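Local coordinates for putative malic enzyme ((S)-malate:NAD+ oxidoreductase (decarboxylating)) (Streptococcus pyogenes, PDB 2A9F), which probably catalyses the NAD-dependent oxidative decarboxylation of (S)-malate, aided by a divalent metal ion such as magnesium or manganese, at residues Ile134-Ile139 against Phe145-Arg150. Residues are numbered along the deposited sequence; the frame is centred on the assembly and turned at random.
Sequences INLEDI and FEIEQR. With MG (magnesium ion), chain C.
Leu136 meets Ile147 and Glu148 through a single methyl, CD1, which lies 3.8 Å from Ile147 CG2 and 4.0 Å from Glu148 CA, so it rests against the helix backbone as well as a side chain. The Leu136 and Ile147 side chains cross at a slant. Ile147 serves two partners with two branches: CG2, anti to the backbone N (chi1 of CG1 -68°), takes Leu136, while the extended CG1-CD1 arm meets Ile139 tip to tip, at a spacing too short to be trusted in detail. Each of these aliphatic residues directs its CB at the opposing segment, and the joint is purely apolar. Glu148 adds only its CA and CB, with CB 4.2 Å from Leu136 CD1; its carboxylate turns to another partner, OE2 accepting a hydrogen bond from the backbone N of His161. Glu137 and Asp138 point the other way: Glu137 OE2 and Asp138 OD1 each bind magnesium at 2.0 Å, 3.0 Å from each other, and two waters and Asp163 complete the observed shell. The contact thus packs Leu136 of strand 133-136, and Ile139 further along, against helix 143-154 in the beta-alpha-beta unit completed by strand 159-161; strand 133-136 lies between 67-72 and 159-161 in a parallel sheet, and helix 117-127 touches Ile147 through Thr117 and Ile120.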
# COMPACT_ATOMS: atom_id res chain seq x y z
N ILE A 134 1.84 4.13 -10.46
CA ILE A 134 3.00 3.47 -9.88
C ILE A 134 4.28 4.26 -10.11
O ILE A 134 4.60 4.60 -11.24
CB ILE A 134 3.23 2.08 -10.49
CG1 ILE A 134 1.98 1.21 -10.33
CG2 ILE A 134 4.43 1.44 -9.82
CD1 ILE A 134 1.50 1.04 -8.89
N ASN A 135 5.00 4.56 -9.03
CA ASN A 135 6.26 5.27 -9.13
C ASN A 135 7.40 4.36 -8.67
O ASN A 135 7.61 4.20 -7.46
CB ASN A 135 6.24 6.55 -8.30
CG ASN A 135 7.65 7.13 -8.07
OD1 ASN A 135 8.34 6.74 -7.14
ND2 ASN A 135 8.07 8.05 -8.94
N LEU A 136 8.11 3.75 -9.62
CA LEU A 136 9.24 2.88 -9.29
C LEU A 136 10.38 3.77 -8.79
O LEU A 136 10.69 4.78 -9.41
CB LEU A 136 9.68 2.09 -10.52
CG LEU A 136 8.70 0.98 -10.90
CD1 LEU A 136 9.09 0.37 -12.24
CD2 LEU A 136 8.66 -0.06 -9.81
N GLU A 137 10.99 3.38 -7.68
CA GLU A 137 12.06 4.20 -7.10
C GLU A 137 13.27 3.43 -6.60
O GLU A 137 13.17 2.35 -6.03
CB GLU A 137 11.50 5.03 -5.94
CG GLU A 137 12.46 6.06 -5.36
CD GLU A 137 12.55 7.33 -6.20
OE1 GLU A 137 11.50 7.76 -6.75
OE2 GLU A 137 13.65 7.91 -6.29
N ASP A 138 14.43 4.03 -6.82
CA ASP A 138 15.69 3.48 -6.39
C ASP A 138 15.95 2.00 -6.66
O ASP A 138 16.53 1.32 -5.81
CB ASP A 138 15.88 3.77 -4.90
CG ASP A 138 15.92 5.26 -4.59
OD1 ASP A 138 15.93 6.08 -5.55
OD2 ASP A 138 15.94 5.61 -3.39
N ILE A 139 15.53 1.47 -7.80
CA ILE A 139 15.85 0.08 -8.09
C ILE A 139 17.04 0.12 -9.07
O ILE A 139 17.04 0.86 -10.04
CB ILE A 139 14.64 -0.72 -8.68
CG1 ILE A 139 14.80 -0.93 -10.17
CG2 ILE A 139 13.33 -0.03 -8.37
CD1 ILE A 139 13.74 -1.84 -10.78
N PHE A 145 15.47 -1.10 -15.88
CA PHE A 145 15.00 -0.71 -17.21
C PHE A 145 14.00 -1.71 -17.78
O PHE A 145 13.05 -1.31 -18.46
CB PHE A 145 16.19 -0.55 -18.15
CG PHE A 145 17.17 0.49 -17.70
CD1 PHE A 145 16.79 1.83 -17.66
CD2 PHE A 145 18.44 0.13 -17.29
CE1 PHE A 145 17.69 2.81 -17.20
CE2 PHE A 145 19.35 1.10 -16.83
CZ PHE A 145 18.97 2.44 -16.78
N GLU A 146 14.21 -2.99 -17.51
CA GLU A 146 13.31 -4.01 -18.01
C GLU A 146 12.00 -4.02 -17.20
O GLU A 146 10.91 -4.17 -17.76
CB GLU A 146 13.99 -5.39 -17.95
CG GLU A 146 13.19 -6.51 -18.62
CD GLU A 146 13.78 -7.89 -18.36
OE1 GLU A 146 13.17 -8.88 -18.81
OE2 GLU A 146 14.84 -7.99 -17.71
N ILE A 147 12.11 -3.86 -15.89
CA ILE A 147 10.94 -3.83 -15.02
C ILE A 147 9.98 -2.72 -15.43
O ILE A 147 8.77 -2.92 -15.47
CB ILE A 147 11.34 -3.60 -13.55
CG1 ILE A 147 12.10 -4.81 -13.02
CG2 ILE A 147 10.11 -3.30 -12.70
CD1 ILE A 147 12.53 -4.68 -11.59
N GLU A 148 10.53 -1.55 -15.75
CA GLU A 148 9.71 -0.42 -16.14
C GLU A 148 9.04 -0.61 -17.49
O GLU A 148 7.86 -0.29 -17.65
CB GLU A 148 10.55 0.86 -16.20
CG GLU A 148 9.69 2.09 -16.38
CD GLU A 148 10.47 3.29 -16.87
OE1 GLU A 148 11.05 3.21 -17.97
OE2 GLU A 148 10.49 4.32 -16.16
N GLN A 149 9.78 -1.14 -18.45
CA GLN A 149 9.24 -1.35 -19.79
C GLN A 149 8.15 -2.42 -19.82
O GLN A 149 7.13 -2.26 -20.49
CB GLN A 149 10.37 -1.71 -20.75
CG GLN A 149 11.45 -0.62 -20.84
CD GLN A 149 10.87 0.76 -21.16
OE1 GLN A 149 10.44 1.03 -22.28
NE2 GLN A 149 10.86 1.64 -20.16
N ARG A 150 8.38 -3.51 -19.10
CA ARG A 150 7.39 -4.57 -19.05
C ARG A 150 6.16 -4.08 -18.27
O ARG A 150 5.04 -4.51 -18.53
CB ARG A 150 7.99 -5.81 -18.35
CG ARG A 150 8.89 -6.67 -19.21
CD ARG A 150 8.09 -7.72 -20.00
NE ARG A 150 7.55 -8.74 -19.11
CZ ARG A 150 8.30 -9.62 -18.45
NH1 ARG A 150 9.62 -9.62 -18.59
NH2 ARG A 150 7.73 -10.50 -17.63
MG MG C . 15.59 8.03 -6.00
O HOH W 1 15.49 8.11 -4.02
O HOH W 2 17.73 8.31 -6.22